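Local atomic coordinates of FTT_1639c (Francisella tularensis subsp. tularensis, PDB entry 7KZW), a protein that is of unknown function, the chain here being the C-terminal, largely beta-stranded part of a longer protein that probably has a transmembrane helix. Residues A[19-24]-A[95-100]; A[103-108]-A[116-121]. The protein carries 3 engineered substitutions. All coordinates share one frame; numbering follows the deposited sequence. Where two conformers were deposited one is given.

How the contacts relate
Both contacts are antiparallel strand pairs of the same sheet, with centres about 17 Å apart and no strand in common. Strand 6-16 lies between the two pairs, touching strand 21-27 of contact 1 on one flank and strand 114-123 of contact 2 on the other, while the chain runs from strand 90-97 into strand 102-111 through the loop that ends contact 1. Contact 1 is a surface contact where strand 90-97 ends and strand 21-27 begins, and a lysine side chain grips a loop carbonyl. Contact 2 is partly buried and pairs without a break from end to end; its distinctive chemistry is an aromatic ring laid over a glycine backbone, with a water at the hydroxyl.

Contact 1. Residues A[19-24]-A[95-100]. Engineered in segment 19-24: Met20 (natural residue Leu).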
ATOM      1  N   ASN A  19       5.625 -14.778  13.964  1.00 24.04           N
ATOM      2  CA  ASN A  19       6.595 -13.778  13.546  1.00 22.54           C
ATOM      3  C   ASN A  19       6.250 -12.385  14.054  1.00 20.50           C
ATOM      4  O   ASN A  19       7.027 -11.459  13.831  1.00 22.02           O
ATOM      5  CB  ASN A  19       6.709 -13.793  12.015  1.00 29.14           C
ATOM      6  CG  ASN A  19       7.107 -15.168  11.486  1.00 37.80           C
ATOM      7  OD1 ASN A  19       8.003 -15.809  12.035  1.00 39.83           O
ATOM      8  ND2 ASN A  19       6.418 -15.643  10.451  1.00 34.13           N
HETATM    9  N   MSE A  20       5.171 -12.245  14.825  1.00 19.34           N
HETATM   10  CA  MSE A  20       4.586 -10.958  15.187  1.00 18.80           C
HETATM   11  C   MSE A  20       4.639  -9.932  14.011  1.00 16.99           C
HETATM   12  O   MSE A  20       5.142  -8.795  14.123  1.00 18.15           O
HETATM   13  CB  MSE A  20       5.132 -10.407  16.540  1.00 21.20           C
HETATM   14  CG  MSE A  20       4.484 -11.181  17.848  1.00 20.83           C
HETATM   15 SE   MSE A  20       5.259 -10.424  19.416  0.28 23.34          SE
HETATM   16  CE  MSE A  20       4.414 -11.583  20.747  1.00 39.00           C
ATOM     17  N   THR A  21       4.082 -10.342  12.874  1.00 16.05           N
ATOM     18  CA  THR A  21       3.938  -9.481  11.705  1.00 15.96           C
ATOM     19  C   THR A  21       2.459  -9.323  11.387  1.00 14.10           C
ATOM     20  O   THR A  21       1.623 -10.152  11.766  1.00 14.48           O
ATOM     21  CB  THR A  21       4.593 -10.049  10.472  1.00 17.26           C
ATOM     22  OG1 THR A  21       4.079 -11.364  10.242  1.00 17.29           O
ATOM     23  CG2 THR A  21       6.118 -10.139  10.663  1.00 20.30           C
ATOM     24  N   ALA A  22       2.139  -8.235  10.703  1.00 12.73           N
ATOM     25  CA  ALA A  22       0.792  -8.034  10.189  1.00 11.63           C
ATOM     26  C   ALA A  22       0.900  -7.159   8.957  1.00 12.01           C
ATOM     27  O   ALA A  22       1.923  -6.479   8.737  1.00 12.77           O
ATOM     28  CB  ALA A  22      -0.182  -7.462  11.229  1.00 13.48           C
ATOM     29  N   TYR A  23      -0.160  -7.165   8.144  1.00 12.16           N
ATOM     30  CA  TYR A  23      -0.098  -6.367   6.937  1.00 12.48           C
ATOM     31  C   TYR A  23      -1.471  -5.926   6.486  1.00 11.55           C
ATOM     32  O   TYR A  23      -2.521  -6.494   6.849  1.00 12.52           O
ATOM     33  CB  TYR A  23       0.621  -7.111   5.803  1.00 14.09           C
ATOM     34  CG  TYR A  23      -0.220  -8.215   5.251  1.00 16.03           C
ATOM     35  CD1 TYR A  23      -1.077  -7.982   4.169  1.00 18.09           C
ATOM     36  CD2 TYR A  23      -0.220  -9.483   5.830  1.00 16.54           C
ATOM     37  CE1 TYR A  23      -1.869  -9.005   3.665  1.00 21.46           C
ATOM     38  CE2 TYR A  23      -1.067 -10.524   5.335  1.00 18.50           C
ATOM     39  CZ  TYR A  23      -1.874 -10.246   4.256  1.00 19.47           C
ATOM     40  OH  TYR A  23      -2.690 -11.248   3.716  1.00 24.48           O
ATOM     41  N   ASN A  24      -1.463  -4.862   5.681  1.00 10.94           N
ATOM     42  CA  ASN A  24      -2.609  -4.443   4.863  1.00 11.57           C
ATOM     43  C   ASN A  24      -2.097  -4.354   3.431  1.00 11.73           C
ATOM     44  O   ASN A  24      -1.039  -3.734   3.174  1.00 13.37           O
ATOM     45  CB  ASN A  24      -3.127  -3.042   5.234  1.00 12.50           C
ATOM     46  CG  ASN A  24      -4.063  -2.985   6.459  1.00 11.93           C
ATOM     47  OD1 ASN A  24      -4.667  -1.938   6.698  1.00 16.92           O
ATOM     48  ND2 ASN A  24      -4.289  -4.124   7.168  1.00 14.21           N
ATOM     49  N   GLU A  95       3.400  -3.185   6.034  1.00 11.12           N
ATOM     50  CA  GLU A  95       3.762  -4.289   6.935  1.00 11.61           C
ATOM     51  C   GLU A  95       4.182  -3.729   8.280  1.00 13.55           C
ATOM     52  O   GLU A  95       4.793  -2.649   8.350  1.00 15.11           O
ATOM     53  CB  GLU A  95       5.021  -5.028   6.410  1.00 16.12           C
ATOM     54  CG  GLU A  95       4.811  -5.740   5.114  1.00 26.80           C
ATOM     55  CD  GLU A  95       6.028  -6.570   4.723  1.00 25.53           C
ATOM     56  OE1 GLU A  95       7.151  -6.285   5.205  1.00 28.46           O
ATOM     57  OE2 GLU A  95       5.856  -7.495   3.934  1.00 30.29           O
ATOM     58  N   CYS A  96       3.796  -4.383   9.288  1.00 13.10           N
ATOM     59  CA  CYS A  96       4.370  -4.086  10.663  0.60 13.42           C
ATOM     60  C   CYS A  96       5.064  -5.345  11.295  1.00 14.17           C
ATOM     61  O   CYS A  96       4.772  -6.521  10.964  1.00 16.02           O
ATOM     62  CB  CYS A  96       3.256  -3.568  11.571  0.60 15.40           C
ATOM     63  SG  CYS A  96       1.964  -4.786  11.970  0.60 14.75           S
ATOM     64  N   LYS A  97       6.065  -5.051  12.068  1.00 12.47           N
ATOM     65  CA  LYS A  97       6.816  -6.129  12.690  1.00 13.38           C
ATOM     66  C   LYS A  97       7.023  -5.779  14.148  1.00 13.59           C
ATOM     67  O   LYS A  97       7.638  -4.745  14.445  1.00 13.71           O
ATOM     68  CB  LYS A  97       8.174  -6.303  11.991  1.00 16.48           C
ATOM     69  CG  LYS A  97       9.148  -7.245  12.666  1.00 20.94           C
ATOM     70  CD  LYS A  97       8.785  -8.677  12.410  1.00 24.32           C
ATOM     71  CE  LYS A  97       9.985  -9.572  12.775  1.00 25.69           C
ATOM     72  NZ  LYS A  97       9.580 -11.006  12.824  1.00 24.96           N
ATOM     73  N   GLY A  98       6.619  -6.673  15.047  1.00 14.23           N
ATOM     74  CA  GLY A  98       6.893  -6.496  16.466  1.00 14.98           C
ATOM     75  C   GLY A  98       5.634  -6.194  17.255  1.00 14.94           C
ATOM     76  O   GLY A  98       4.673  -5.592  16.754  1.00 14.33           O
ATOM     77  N   LYS A  99       5.651  -6.603  18.533  1.00 15.80           N
ATOM     78  CA  LYS A  99       4.486  -6.466  19.409  1.00 16.08           C
ATOM     79  C   LYS A  99       3.946  -5.054  19.433  1.00 15.47           C
ATOM     80  O   LYS A  99       2.720  -4.853  19.440  1.00 17.21           O
ATOM     81  CB  LYS A  99       4.855  -6.953  20.835  1.00 20.59           C
ATOM     82  CG  LYS A  99       3.703  -6.934  21.848  1.00 25.15           C
ATOM     83  CD  LYS A  99       4.226  -6.735  23.324  1.00 37.46           C
ATOM     84  CE  LYS A  99       3.113  -6.077  24.187  1.00 45.37           C
ATOM     85  NZ  LYS A  99       3.416  -4.640  24.600  1.00 45.49           N
ATOM     86  N   ASP A 100       4.827  -4.059  19.528  1.00 15.43           N
ATOM     87  CA  ASP A 100       4.401  -2.669  19.680  1.00 15.39           C
ATOM     88  C   ASP A 100       4.432  -1.894  18.375  1.00 13.97           C
ATOM     89  O   ASP A 100       4.352  -0.656  18.389  1.00 17.43           O
ATOM     90  CB  ASP A 100       5.274  -1.909  20.692  1.00 20.46           C
ATOM     91  CG  ASP A 100       5.262  -2.558  22.058  1.00 29.94           C
ATOM     92  OD1 ASP A 100       4.177  -2.996  22.477  1.00 26.99           O
ATOM     93  OD2 ASP A 100       6.332  -2.653  22.707  1.00 33.60           O
TER
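Strand residues 21-24 and 95-97 run antiparallel, their axes 4.7 Å apart at an angle of 165°, and Ala22 and Cys96 form the hydrogen-bonded pair: Cys96 N reaches Ala22 O at 2.9 Å, and Ala22 N reaches Cys96 O at 3.2 Å from above the carbonyl plane. Past the last bridge, Gly98 N still donates to Met20 O at 2.7 Å in an almost straight bond (175°), nearly along the C=O axis. On the buried face, Cys96 SG lies 3.5 Å from Ala22 CB, and Tyr124 and Glu127 of helix 124-127 add to the packing. On the other face, Lys97 bends at chi2 (77°), so that CD passes 3.5 Å from Thr21 CG2 and NZ meets a lone pair of Asn19 O at 2.8 Å. The engineered Met20, a selenomethionine, extends beside Lys99, with SE 3.8 Å from Lys99 CB; Lys99 NZ forms a salt bridge with Asp100 OD1, on its syn lone pair. Glu95 OE2 forms a salt bridge with Lys93, which also makes a cation-pi contact with Tyr23. Met20 and Thr21 both face Ser16, making a G1 beta bulge where strand 21-27 begins beside strand 6-16.

Contact 2. Residues A[103-108]-A[116-121]; sequences IDYKVI and YDRVGN
Tyr105 carries this contact, and its chi1 of 61° explains how: CG stands between the backbone N and the carbonyl carbon, a crowded position that swings the ring across to the facing strand. From CB, the ring leads over Gly120. CG and CD2 lie by Gly120 O, CD2 at 3.4 Å, and CD1 by Arg118 O and Gly120 N. CE2 lies 3.3 Å from Gly120 C; CE1, on the other side of the ring, approaches Gly120 N, and CZ lies by Gly120 CA. Gly120 CA sits 4.0 Å from the Tyr105 ring centroid and 28° off its normal, a CH-pi contact over the face. Tyr105 OH ends 3.6 Å from Gly120 CA, so ring and oxygen lie against a backbone that has no side chain, an arrangement that fits the aromatic rescue of glycine. At the tip, Tyr105 OH donates to a water 2.7 Å away. That water donates to Asn121 O, tying the hydroxyl to the facing strand.

The backbone beneath is regular: Tyr105 and Gly120 form one hydrogen-bonded pair, Val107 and Arg118 the next, with Val107 N 2.8 Å from Arg118 O. On the opposite face, Asn121 ND2 donates to Asp104 OD1 at 3.0 Å, straight at the hydrogen (167°) but from above the carboxylate plane; ND2 also bonds Asn102 OD1. Lys106, extended to its bend at chi4, crosses Val119 obliquely, NZ 3.5 Å from Val119 CG2.

The strands form the hairpin of 102-111 with 114-123. Strand 48-58 borders it on one flank through backbone bonds such as Lys106 with Tyr53, and strand 6-16 on the other, where Arg118 NH1 bonds Leu8 O. Beneath the Tyr105 and Val107 face, Leu94, Leu92 and Phe62 of strands 90-97 and 60-65 close the core, with Phe62 edge-to-face to Tyr105.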
ATOM      1  N   ILE A 103       1.761   2.414  13.072  1.00 11.02           N
ATOM      2  CA  ILE A 103       2.034   3.523  12.155  1.00 10.83           C
ATOM      3  C   ILE A 103       0.733   4.295  11.880  1.00 10.68           C
ATOM      4  O   ILE A 103      -0.333   3.713  11.644  1.00 11.37           O
ATOM      5  CB  ILE A 103       2.661   3.001  10.840  1.00 10.52           C
ATOM      6  CG1 ILE A 103       2.972   4.182   9.916  1.00 11.00           C
ATOM      7  CG2 ILE A 103       1.747   1.952  10.122  1.00 10.84           C
ATOM      8  CD1 ILE A 103       3.773   3.784   8.671  1.00 11.91           C
ATOM      9  N   ASP A 104       0.840   5.616  11.860  1.00 10.71           N
ATOM     10  CA  ASP A 104      -0.210   6.488  11.312  1.00 10.70           C
ATOM     11  C   ASP A 104       0.282   7.086   9.992  1.00 11.77           C
ATOM     12  O   ASP A 104       1.398   7.606   9.898  1.00 10.71           O
ATOM     13  CB  ASP A 104      -0.447   7.661  12.245  1.00 10.98           C
ATOM     14  CG  ASP A 104      -0.989   7.227  13.573  1.00 11.67           C
ATOM     15  OD1 ASP A 104      -1.967   6.422  13.610  1.00 11.60           O
ATOM     16  OD2 ASP A 104      -0.547   7.730  14.638  1.00 12.86           O
ATOM     17  N   TYR A 105      -0.574   7.031   8.966  1.00 10.96           N
ATOM     18  CA  TYR A 105      -0.102   7.402   7.630  1.00 11.78           C
ATOM     19  C   TYR A 105      -1.238   8.044   6.833  1.00 10.89           C
ATOM     20  O   TYR A 105      -2.433   7.951   7.187  1.00 11.43           O
ATOM     21  CB  TYR A 105       0.382   6.155   6.844  1.00 12.48           C
ATOM     22  CG  TYR A 105      -0.722   5.155   6.659  1.00 11.03           C
ATOM     23  CD1 TYR A 105      -1.612   5.255   5.573  1.00 13.08           C
ATOM     24  CD2 TYR A 105      -0.921   4.140   7.567  1.00 13.32           C
ATOM     25  CE1 TYR A 105      -2.663   4.375   5.457  1.00 14.72           C
ATOM     26  CE2 TYR A 105      -1.959   3.226   7.420  1.00 12.85           C
ATOM     27  CZ  TYR A 105      -2.840   3.373   6.350  1.00 12.84           C
ATOM     28  OH  TYR A 105      -3.903   2.548   6.127  1.00 14.26           O
ATOM     29  N   LYS A 106      -0.810   8.738   5.760  1.00 11.98           N
ATOM     30  CA  LYS A 106      -1.740   9.245   4.733  1.00 12.25           C
ATOM     31  C   LYS A 106      -1.072   8.939   3.391  1.00 11.28           C
ATOM     32  O   LYS A 106       0.109   9.193   3.218  1.00 12.19           O
ATOM     33  CB  LYS A 106      -1.986  10.741   4.866  1.00 12.64           C
ATOM     34  CG  LYS A 106      -2.876  11.297   3.741  1.00 17.87           C
ATOM     35  CD  LYS A 106      -3.190  12.806   4.025  1.00 22.08           C
ATOM     36  CE  LYS A 106      -4.201  13.404   3.017  1.00 25.05           C
ATOM     37  NZ  LYS A 106      -5.597  12.953   3.255  1.00 30.26           N
ATOM     38  N   VAL A 107      -1.824   8.337   2.475  1.00 11.99           N
ATOM     39  CA  VAL A 107      -1.365   8.048   1.117  1.00 12.10           C
ATOM     40  C   VAL A 107      -2.195   8.850   0.148  1.00 12.22           C
ATOM     41  O   VAL A 107      -3.429   8.828   0.234  1.00 12.90           O
ATOM     42  CB  VAL A 107      -1.535   6.547   0.788  1.00 12.93           C
ATOM     43  CG1 VAL A 107      -1.132   6.269  -0.670  1.00 12.12           C
ATOM     44  CG2 VAL A 107      -0.799   5.656   1.792  1.00 14.34           C
ATOM     45  N   ILE A 108      -1.543   9.524  -0.800  1.00 12.62           N
ATOM     46  CA  ILE A 108      -2.242  10.104  -1.932  1.00 13.33           C
ATOM     47  C   ILE A 108      -1.553   9.561  -3.160  1.00 13.57           C
ATOM     48  O   ILE A 108      -0.352   9.825  -3.383  1.00 15.77           O
ATOM     49  CB  ILE A 108      -2.165  11.632  -1.935  1.00 15.83           C
ATOM     50  CG1 ILE A 108      -2.747  12.184  -0.653  1.00 17.77           C
ATOM     51  CG2 ILE A 108      -2.933  12.188  -3.177  1.00 20.59           C
ATOM     52  CD1 ILE A 108      -2.703  13.714  -0.579  1.00 22.95           C
ATOM     53  N   TYR A 116      -6.299   8.818  -5.608  1.00 15.65           N
ATOM     54  CA  TYR A 116      -6.721   7.772  -4.674  1.00 14.97           C
ATOM     55  C   TYR A 116      -6.093   8.079  -3.329  1.00 15.77           C
ATOM     56  O   TYR A 116      -4.860   8.225  -3.231  1.00 17.27           O
ATOM     57  CB  TYR A 116      -6.301   6.361  -5.192  1.00 14.96           C
ATOM     58  CG  TYR A 116      -6.817   6.133  -6.588  1.00 17.76           C
ATOM     59  CD1 TYR A 116      -6.112   6.575  -7.714  1.00 19.35           C
ATOM     60  CD2 TYR A 116      -8.121   5.610  -6.801  1.00 23.71           C
ATOM     61  CE1 TYR A 116      -6.644   6.455  -9.018  1.00 21.13           C
ATOM     62  CE2 TYR A 116      -8.647   5.477  -8.103  1.00 25.74           C
ATOM     63  CZ  TYR A 116      -7.921   5.913  -9.185  1.00 21.28           C
ATOM     64  OH  TYR A 116      -8.451   5.808 -10.467  1.00 27.67           O
ATOM     65  N   ASP A 117      -6.897   8.145  -2.272  1.00 16.26           N
ATOM     66  CA  ASP A 117      -6.417   8.524  -0.951  1.00 16.50           C
ATOM     67  C   ASP A 117      -6.621   7.393   0.038  1.00 18.05           C
ATOM     68  O   ASP A 117      -7.607   6.639  -0.048  1.00 19.73           O
ATOM     69  CB  ASP A 117      -7.315   9.608  -0.400  1.00 24.85           C
ATOM     70  CG  ASP A 117      -7.121  10.922  -1.056  1.00 35.00           C
ATOM     71  OD1 ASP A 117      -6.146  11.124  -1.793  1.00 31.36           O
ATOM     72  OD2 ASP A 117      -7.997  11.787  -0.846  1.00 44.72           O
ATOM     73  N   ARG A 118      -5.767   7.348   1.058  1.00 14.86           N
ATOM     74  CA  ARG A 118      -6.059   6.465   2.205  1.00 16.58           C
ATOM     75  C   ARG A 118      -5.456   7.131   3.423  1.00 19.79           C
ATOM     76  O   ARG A 118      -4.258   7.426   3.433  1.00 17.10           O
ATOM     77  CB  ARG A 118      -5.454   5.086   1.999  1.00 17.14           C
ATOM     78  CG  ARG A 118      -5.942   4.011   3.066  1.00 19.74           C
ATOM     79  CD  ARG A 118      -6.965   3.074   2.446  1.00 17.72           C
ATOM     80  NE  ARG A 118      -7.682   2.422   3.514  1.00 22.02           N
ATOM     81  CZ  ARG A 118      -8.721   1.654   3.320  1.00 21.45           C
ATOM     82  NH1 ARG A 118      -9.158   1.379   2.097  1.00 17.53           N
ATOM     83  NH2 ARG A 118      -9.324   1.119   4.392  1.00 24.66           N
ATOM     84  N   VAL A 119      -6.245   7.322   4.485  1.00 16.71           N
ATOM     85  CA  VAL A 119      -5.742   7.735   5.787  0.53 16.35           C
ATOM     86  C   VAL A 119      -5.988   6.566   6.752  1.00 17.51           C
ATOM     87  O   VAL A 119      -7.074   5.980   6.731  1.00 18.66           O
ATOM     88  CB  VAL A 119      -6.455   8.999   6.267  0.53 19.09           C
ATOM     89  CG1 VAL A 119      -5.953   9.400   7.622  0.53 18.88           C
ATOM     90  CG2 VAL A 119      -6.264  10.128   5.243  0.53 22.55           C
ATOM     91  N   GLY A 120      -5.000   6.244   7.558  1.00 12.61           N
ATOM     92  CA  GLY A 120      -5.240   5.078   8.371  1.00 13.32           C
ATOM     93  C   GLY A 120      -4.119   4.817   9.362  1.00 12.85           C
ATOM     94  O   GLY A 120      -3.218   5.640   9.554  1.00 11.83           O
ATOM     95  N   ASN A 121      -4.266   3.702  10.064  1.00 12.18           N
ATOM     96  CA  ASN A 121      -3.321   3.224  11.051  1.00 11.62           C
ATOM     97  C   ASN A 121      -3.193   1.718  10.875  1.00 14.28           C
ATOM     98  O   ASN A 121      -4.164   1.040  10.523  1.00 15.14           O
ATOM     99  CB  ASN A 121      -3.893   3.488  12.483  1.00 11.98           C
ATOM    100  CG  ASN A 121      -3.133   2.804  13.558  1.00 13.13           C
ATOM    101  OD1 ASN A 121      -3.381   1.618  13.864  1.00 15.99           O
ATOM    102  ND2 ASN A 121      -2.145   3.496  14.140  1.00 13.51           N
TER
HETATM  103  O   HOH W   1      -3.875   0.417   7.766  1.00 18.86           O